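Local coordinates for protein glycoside hydrolase family 81 (Clostridium thermocellum, PDB 6FOP) that probably hydrolyses beta-1,3-glucans such as laminarin, as a family 81 glycoside hydrolase of the Clostridium thermocellum cellulosome, at residues K373-E377 with D434-A438; L424-Q429 with Q502-W507; I451-W457 with T515-L519. All coordinates share one frame. Numbering follows the deposited sequence.

Contact 1 of 3, residues K373-E377 with D434-A438; sequences KSSLE and DPQWA
K373-E377 is a regular turn and more of helix 362-379, with E377 N bonded to K373 O at 2.8 Å. D434-A438 follows the end of helix 416-433: D434 is extended (phi/psi -151/86), and from P435 the chain coils into one short, weakly bonded helical turn, A438 N to D434 O being a weak 3.4 Å. The backbones stay well apart, the closest CA atoms being those of K373 and W437 at 8.8 Å, so side chains bridge the gap. D434 (chi1 t) is the N-cap of the short turn: its OD1 accepts from W437 N at 2.9 Å, while its OD2 forms a salt bridge with K373 NZ at 2.7 Å. The lysine reaches it nearly fully extended (m, t, t, t) and on the way lays its CG over one face of the W437 indole, a CH-pi contact of 4.2 Å to the five-membered ring centroid. W437 (chi1 t, chi2 95°) points toward the helix, and its NE1 donates in the ring plane to E377 OE2 at 2.8 Å. L376 CD1 touches W437 CH2 at 3.9 Å. Beyond the segments, W443 meets the indole and I430 packs against it. This is an N-capped helical turn pinned by its tryptophan to a neighbouring helix, within a catalytic domain consistent with the (alpha/alpha)6 barrel of family 81.

Contact 2 of 3, residues L424-Q429 with Q502-W507; sequences LHAAAQ and QAIILW
W507, A428 and A503 have the largest buried areas, 60, 56 and 52 Å². They sit on two regular helical segments, L424-Q429 and Q502-W507, running nearly parallel with a signed crossing angle of 24° and axes only 8.3 Å apart. The register pairs H425 with A503 (CA to CA 4.6 Å) and A428 with W507 (4.5 Å), spacings that small methyl side chains allow. A503 CB points at the opposite backbone, 3.4 Å from H425 N and 3.7 Å from L424 C, and meets L424 CB at 3.8 Å. A428 CB does the same in return, lying 3.7 Å from W507 N, 3.8 Å from A503 O and 3.7 Å from L506 CB. W507 (chi1 t, chi2 -96°) swings its indole alongside the first helix, so that the ring edge faces the A427 backbone: CZ3 is 3.5 Å from A427 O and 3.9 Å from A427 CB. Its NE1 bonds to E448 on helix 440-455. L424 (m, t) reaches I504, CD1 to CG1 4.1 Å. On another flank Q502 NE2 lies over one face of the H425 imidazole, 3.6 Å from CG, while H425 NE2 accepts from Q429 NE2 at 3.0 Å, an amide that also bonds to P307 O. This close, near-parallel, alanine-lined pair is consistent with adjacent helices of the family 81 (alpha/alpha)6 barrel. The W507, Q429 and H425 bonds stay within one helix or go to third parties, and between the two helices the contact rests on van der Waals fit: alanine methyls against backbone, with larger apolar groups filling in around them.

Contact 3 of 3, residues I451-W457 with T515-L519; sequences IKDIANW and TIRDL
From I451, the last part of helix 440-455 runs 36° from the helical segment T515-L519, but the two short axes come no closer than 12.8 Å. Large side chains fill the space between, chiefly W457, past the helical part; the CA atoms of W457 and L519 are 7.2 Å apart. T515 (chi1 m) comes first, exposed, with CG2 3.6 Å from W457 NE1. I516 (m, t) lies over one face of the W457 indole (chi1 p, chi2 92°): its CG1 makes a CH-pi contact 4.1 Å from the six-membered ring centroid, and its CD1 touches W457 CH2 at 3.8 Å. From I516, CG2 also meets I451 CD1 at 4.0 Å. R517 and D518 lie out of reach of I451-W457 and salt-bridge each other, R517 NE to D518 OD1 2.9 Å. L519 (t, p) closes the turn by pushing CD2 among W457 CE3 at 3.6 Å, A455 O at 3.4 Å and I451 CG2 at 4.2 Å. The contact joins two helices of the probable (alpha/alpha)6 barrel: I451 and I516 both pack on I504 of helix 494-511, I451 also on L424 of helix 416-433, and on the flank strand 223-235 touches L519 through W232 and R517 and D518 through Y234.

The three contacts form a chain of touching helices, with contact 2 in the middle. Its centre is about 12 Å from those of contacts 1 and 3, whose own centres are about 19 Å apart and nearest atoms about 9 Å. L376 CD1 meets A427 N at 3.8 Å, and L424 CD2 meets I451 CG1 at 3.6 Å. Contact 2 pairs helix 416-433 with 494-511 and contact 3 pairs 440-455 with 514-534, consistent with neighbouring hairpins of an (alpha/alpha)6 barrel. A bound calcium lies about 8 Å from the side chain of E377 in contact 1, and one about 9 Å from that of A455 in contact 3; neither residue coordinates calcium.

Contact 1 of 3, residues K373-E377 with D434-A438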
# COMPACT_ATOMS: atom_id res chain seq x y z
N LYS A 373 7.98 -21.46 -16.76
CA LYS A 373 8.37 -22.51 -15.84
C LYS A 373 9.88 -22.57 -15.68
O LYS A 373 10.38 -22.60 -14.55
CB LYS A 373 7.83 -23.86 -16.27
CG LYS A 373 6.34 -24.08 -16.06
CD LYS A 373 5.93 -25.50 -16.45
CE LYS A 373 4.54 -25.88 -16.01
NZ LYS A 373 4.25 -27.30 -16.36
N SER A 374 10.64 -22.66 -16.77
CA SER A 374 12.08 -22.87 -16.63
C SER A 374 12.72 -21.68 -15.89
O SER A 374 13.62 -21.87 -15.06
CB SER A 374 12.75 -23.12 -17.98
OG SER A 374 12.63 -22.00 -18.85
N SER A 375 12.25 -20.47 -16.18
CA SER A 375 12.86 -19.33 -15.52
C SER A 375 12.47 -19.25 -14.04
O SER A 375 13.34 -18.97 -13.23
CB SER A 375 12.59 -18.03 -16.26
OG SER A 375 11.23 -17.69 -16.18
N LEU A 376 11.21 -19.52 -13.70
CA LEU A 376 10.81 -19.56 -12.30
C LEU A 376 11.55 -20.66 -11.55
O LEU A 376 12.01 -20.45 -10.43
CB LEU A 376 9.30 -19.69 -12.13
CG LEU A 376 8.51 -18.44 -12.47
CD1 LEU A 376 7.04 -18.74 -12.38
CD2 LEU A 376 8.90 -17.23 -11.61
N GLU A 377 11.71 -21.83 -12.16
CA GLU A 377 12.41 -22.93 -11.50
C GLU A 377 13.88 -22.52 -11.25
O GLU A 377 14.43 -22.81 -10.20
CB GLU A 377 12.31 -24.21 -12.33
CG GLU A 377 10.88 -24.74 -12.44
CD GLU A 377 10.70 -25.86 -13.43
OE1 GLU A 377 11.70 -26.49 -13.82
OE2 GLU A 377 9.54 -26.13 -13.80
N ASP A 434 -1.64 -26.12 -13.86
CA ASP A 434 -0.77 -27.21 -13.49
C ASP A 434 -0.71 -27.25 -11.96
O ASP A 434 0.17 -26.62 -11.35
CB ASP A 434 0.60 -27.07 -14.11
CG ASP A 434 1.50 -28.24 -13.84
OD1 ASP A 434 1.17 -29.05 -12.96
OD2 ASP A 434 2.57 -28.31 -14.48
N PRO A 435 -1.69 -27.96 -11.35
CA PRO A 435 -1.71 -28.08 -9.90
C PRO A 435 -0.51 -28.83 -9.33
O PRO A 435 -0.16 -28.65 -8.16
CB PRO A 435 -3.02 -28.84 -9.63
CG PRO A 435 -3.25 -29.65 -10.86
CD PRO A 435 -2.69 -28.84 -11.99
N GLN A 436 0.08 -29.70 -10.14
CA GLN A 436 1.24 -30.48 -9.74
C GLN A 436 2.45 -29.54 -9.52
O GLN A 436 3.06 -29.52 -8.45
CB GLN A 436 1.48 -31.51 -10.87
CG GLN A 436 2.70 -32.36 -10.77
CD GLN A 436 2.84 -33.22 -12.00
OE1 GLN A 436 2.94 -32.70 -13.11
NE2 GLN A 436 2.81 -34.51 -11.82
N TRP A 437 2.72 -28.70 -10.51
CA TRP A 437 3.86 -27.76 -10.44
C TRP A 437 3.76 -26.80 -9.23
O TRP A 437 4.73 -26.52 -8.54
CB TRP A 437 3.89 -26.92 -11.73
CG TRP A 437 5.11 -26.08 -11.91
CD1 TRP A 437 6.24 -26.41 -12.60
CD2 TRP A 437 5.33 -24.74 -11.42
NE1 TRP A 437 7.13 -25.40 -12.57
CE2 TRP A 437 6.62 -24.37 -11.82
CE3 TRP A 437 4.56 -23.85 -10.66
CZ2 TRP A 437 7.16 -23.11 -11.55
CZ3 TRP A 437 5.11 -22.60 -10.36
CH2 TRP A 437 6.39 -22.24 -10.81
N ALA A 438 2.54 -26.33 -8.99
CA ALA A 438 2.28 -25.34 -7.96
C ALA A 438 2.14 -25.92 -6.56
O ALA A 438 2.02 -25.15 -5.59
CB ALA A 438 1.02 -24.56 -8.32

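Contact 2 of 3, residues L424-Q429 with Q502-W507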
# COMPACT_ATOMS: atom_id res chain seq x y z
N LEU A 424 4.88 -13.58 -9.04
CA LEU A 424 3.69 -14.19 -8.51
C LEU A 424 2.60 -14.34 -9.56
O LEU A 424 1.88 -15.33 -9.57
CB LEU A 424 3.18 -13.40 -7.30
CG LEU A 424 4.12 -13.39 -6.09
CD1 LEU A 424 3.54 -12.44 -5.03
CD2 LEU A 424 4.35 -14.79 -5.54
N HIS A 425 2.48 -13.36 -10.44
CA HIS A 425 1.51 -13.44 -11.52
C HIS A 425 1.80 -14.67 -12.42
O HIS A 425 0.92 -15.48 -12.70
CB HIS A 425 1.40 -12.15 -12.32
CG HIS A 425 0.27 -12.16 -13.29
ND1 HIS A 425 0.16 -11.23 -14.29
CD2 HIS A 425 -0.82 -12.96 -13.39
CE1 HIS A 425 -0.94 -11.47 -14.98
NE2 HIS A 425 -1.54 -12.52 -14.47
N ALA A 426 3.07 -14.80 -12.81
CA ALA A 426 3.46 -15.93 -13.64
C ALA A 426 3.22 -17.23 -12.92
O ALA A 426 2.72 -18.19 -13.51
CB ALA A 426 4.90 -15.80 -14.07
N ALA A 427 3.57 -17.30 -11.65
CA ALA A 427 3.35 -18.53 -10.87
C ALA A 427 1.88 -18.87 -10.78
O ALA A 427 1.51 -20.04 -10.86
CB ALA A 427 3.93 -18.38 -9.49
N ALA A 428 1.04 -17.87 -10.57
CA ALA A 428 -0.41 -18.07 -10.52
C ALA A 428 -0.96 -18.59 -11.84
O ALA A 428 -1.84 -19.50 -11.83
CB ALA A 428 -1.11 -16.80 -10.09
N GLN A 429 -0.52 -18.01 -12.96
CA GLN A 429 -0.99 -18.51 -14.25
C GLN A 429 -0.56 -19.97 -14.45
O GLN A 429 -1.35 -20.77 -14.99
CB GLN A 429 -0.48 -17.64 -15.38
CG GLN A 429 -1.04 -16.22 -15.43
CD GLN A 429 -2.54 -16.14 -15.61
OE1 GLN A 429 -3.18 -17.12 -15.99
NE2 GLN A 429 -3.12 -14.98 -15.32
N GLN A 502 -3.43 -8.81 -6.95
CA GLN A 502 -4.25 -9.68 -7.83
C GLN A 502 -3.61 -11.03 -8.05
O GLN A 502 -4.29 -12.04 -8.10
CB GLN A 502 -4.64 -8.98 -9.14
CG GLN A 502 -3.51 -8.73 -10.13
CD GLN A 502 -3.30 -9.85 -11.12
OE1 GLN A 502 -4.23 -10.57 -11.47
NE2 GLN A 502 -2.07 -9.96 -11.60
N ALA A 503 -2.29 -11.04 -8.19
CA ALA A 503 -1.59 -12.30 -8.34
C ALA A 503 -1.77 -13.20 -7.12
O ALA A 503 -1.89 -14.42 -7.27
CB ALA A 503 -0.11 -12.07 -8.60
N ILE A 504 -1.75 -12.61 -5.92
CA ILE A 504 -2.00 -13.37 -4.68
C ILE A 504 -3.42 -13.96 -4.67
O ILE A 504 -3.62 -15.12 -4.28
CB ILE A 504 -1.72 -12.50 -3.45
CG1 ILE A 504 -0.21 -12.23 -3.35
CG2 ILE A 504 -2.17 -13.19 -2.19
CD1 ILE A 504 0.18 -11.28 -2.24
N ILE A 505 -4.40 -13.19 -5.11
CA ILE A 505 -5.77 -13.72 -5.22
C ILE A 505 -5.78 -14.96 -6.12
O ILE A 505 -6.32 -16.02 -5.77
CB ILE A 505 -6.77 -12.68 -5.78
CG1 ILE A 505 -6.88 -11.46 -4.87
CG2 ILE A 505 -8.14 -13.30 -6.02
CD1 ILE A 505 -7.74 -10.34 -5.41
N LEU A 506 -5.18 -14.81 -7.31
CA LEU A 506 -5.17 -15.92 -8.26
C LEU A 506 -4.42 -17.11 -7.74
O LEU A 506 -4.89 -18.25 -7.90
CB LEU A 506 -4.58 -15.49 -9.60
CG LEU A 506 -5.29 -14.42 -10.43
CD1 LEU A 506 -4.50 -14.08 -11.71
CD2 LEU A 506 -6.72 -14.86 -10.75
N TRP A 507 -3.27 -16.90 -7.11
CA TRP A 507 -2.53 -18.01 -6.53
C TRP A 507 -3.32 -18.76 -5.47
O TRP A 507 -3.39 -19.97 -5.46
CB TRP A 507 -1.21 -17.49 -5.92
CG TRP A 507 -0.43 -18.56 -5.26
CD1 TRP A 507 -0.43 -18.87 -3.92
CD2 TRP A 507 0.42 -19.53 -5.88
NE1 TRP A 507 0.37 -19.95 -3.68
CE2 TRP A 507 0.89 -20.39 -4.86
CE3 TRP A 507 0.83 -19.77 -7.20
CZ2 TRP A 507 1.79 -21.44 -5.11
CZ3 TRP A 507 1.69 -20.81 -7.44
CH2 TRP A 507 2.16 -21.63 -6.41

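Contact 3 of 3, residues I451-W457 with T515-L519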
# COMPACT_ATOMS: atom_id res chain seq x y z
N ILE A 451 5.54 -14.42 -1.44
CA ILE A 451 4.34 -13.82 -0.86
C ILE A 451 4.64 -13.32 0.57
O ILE A 451 4.29 -12.19 0.92
CB ILE A 451 3.13 -14.77 -0.85
CG1 ILE A 451 2.79 -15.21 -2.29
CG2 ILE A 451 1.92 -14.10 -0.16
CD1 ILE A 451 1.66 -16.21 -2.38
N LYS A 452 5.30 -14.15 1.36
CA LYS A 452 5.63 -13.79 2.74
C LYS A 452 6.60 -12.64 2.81
O LYS A 452 6.50 -11.81 3.73
CB LYS A 452 6.12 -14.98 3.57
CG LYS A 452 5.04 -15.97 3.90
CD LYS A 452 5.60 -17.19 4.62
CE LYS A 452 4.50 -17.99 5.29
NZ LYS A 452 4.06 -17.36 6.55
N ASP A 453 7.56 -12.53 1.89
CA ASP A 453 8.44 -11.39 1.95
C ASP A 453 7.66 -10.07 1.81
O ASP A 453 7.96 -9.12 2.53
CB ASP A 453 9.54 -11.45 0.88
CG ASP A 453 10.48 -10.27 0.98
OD1 ASP A 453 11.30 -10.22 1.95
OD2 ASP A 453 10.39 -9.38 0.12
N ILE A 454 6.67 -10.01 0.90
CA ILE A 454 5.99 -8.75 0.64
C ILE A 454 4.71 -8.55 1.42
O ILE A 454 4.29 -7.40 1.62
CB ILE A 454 5.71 -8.55 -0.86
CG1 ILE A 454 4.68 -9.56 -1.42
CG2 ILE A 454 7.04 -8.58 -1.61
CD1 ILE A 454 4.32 -9.30 -2.88
N ALA A 455 4.12 -9.63 1.92
CA ALA A 455 2.75 -9.65 2.44
C ALA A 455 2.53 -10.83 3.40
O ALA A 455 1.51 -11.49 3.35
CB ALA A 455 1.75 -9.66 1.31
N ASN A 456 3.47 -11.04 4.33
CA ASN A 456 3.31 -12.11 5.31
C ASN A 456 2.04 -11.83 6.16
O ASN A 456 1.89 -10.73 6.72
CB ASN A 456 4.53 -12.23 6.21
CG ASN A 456 4.44 -13.39 7.18
OD1 ASN A 456 3.67 -14.34 6.99
ND2 ASN A 456 5.18 -13.28 8.27
N TRP A 457 1.18 -12.81 6.26
CA TRP A 457 -0.11 -12.75 6.98
C TRP A 457 -0.02 -13.41 8.37
O TRP A 457 -0.98 -13.33 9.13
CB TRP A 457 -1.19 -13.46 6.15
CG TRP A 457 -0.92 -14.93 5.99
CD1 TRP A 457 -1.37 -15.92 6.79
CD2 TRP A 457 -0.08 -15.55 5.01
NE1 TRP A 457 -0.91 -17.13 6.37
CE2 TRP A 457 -0.10 -16.94 5.28
CE3 TRP A 457 0.66 -15.07 3.91
CZ2 TRP A 457 0.61 -17.85 4.50
CZ3 TRP A 457 1.37 -15.98 3.17
CH2 TRP A 457 1.33 -17.35 3.46
N THR A 515 -6.81 -18.87 2.93
CA THR A 515 -6.09 -17.84 3.71
C THR A 515 -5.33 -16.91 2.78
O THR A 515 -5.38 -15.68 2.91
CB THR A 515 -5.12 -18.50 4.72
OG1 THR A 515 -5.86 -19.30 5.64
CG2 THR A 515 -4.34 -17.45 5.48
N ILE A 516 -4.58 -17.48 1.84
CA ILE A 516 -3.80 -16.66 0.92
C ILE A 516 -4.72 -15.91 -0.03
O ILE A 516 -4.52 -14.72 -0.30
CB ILE A 516 -2.73 -17.48 0.18
CG1 ILE A 516 -1.70 -18.01 1.18
CG2 ILE A 516 -2.09 -16.64 -0.92
CD1 ILE A 516 -0.59 -18.85 0.57
N ARG A 517 -5.76 -16.58 -0.53
CA ARG A 517 -6.70 -15.89 -1.40
C ARG A 517 -7.32 -14.66 -0.71
O ARG A 517 -7.36 -13.58 -1.28
CB ARG A 517 -7.82 -16.81 -1.85
CG ARG A 517 -8.77 -16.13 -2.79
CD ARG A 517 -10.06 -16.88 -2.88
NE ARG A 517 -10.76 -16.89 -1.60
CZ ARG A 517 -11.82 -17.65 -1.34
NH1 ARG A 517 -12.29 -18.48 -2.26
NH2 ARG A 517 -12.40 -17.60 -0.15
N ASP A 518 -7.75 -14.84 0.53
CA ASP A 518 -8.47 -13.78 1.23
C ASP A 518 -7.53 -12.64 1.59
O ASP A 518 -7.96 -11.49 1.60
CB ASP A 518 -9.15 -14.35 2.47
CG ASP A 518 -10.32 -15.29 2.14
OD1 ASP A 518 -10.66 -15.47 0.95
OD2 ASP A 518 -10.89 -15.84 3.10
N LEU A 519 -6.27 -12.96 1.87
CA LEU A 519 -5.20 -11.96 2.01
C LEU A 519 -5.15 -11.10 0.75
O LEU A 519 -5.11 -9.86 0.82
CB LEU A 519 -3.86 -12.65 2.24
CG LEU A 519 -2.58 -11.81 2.09
CD1 LEU A 519 -2.45 -10.78 3.20
CD2 LEU A 519 -1.35 -12.69 2.01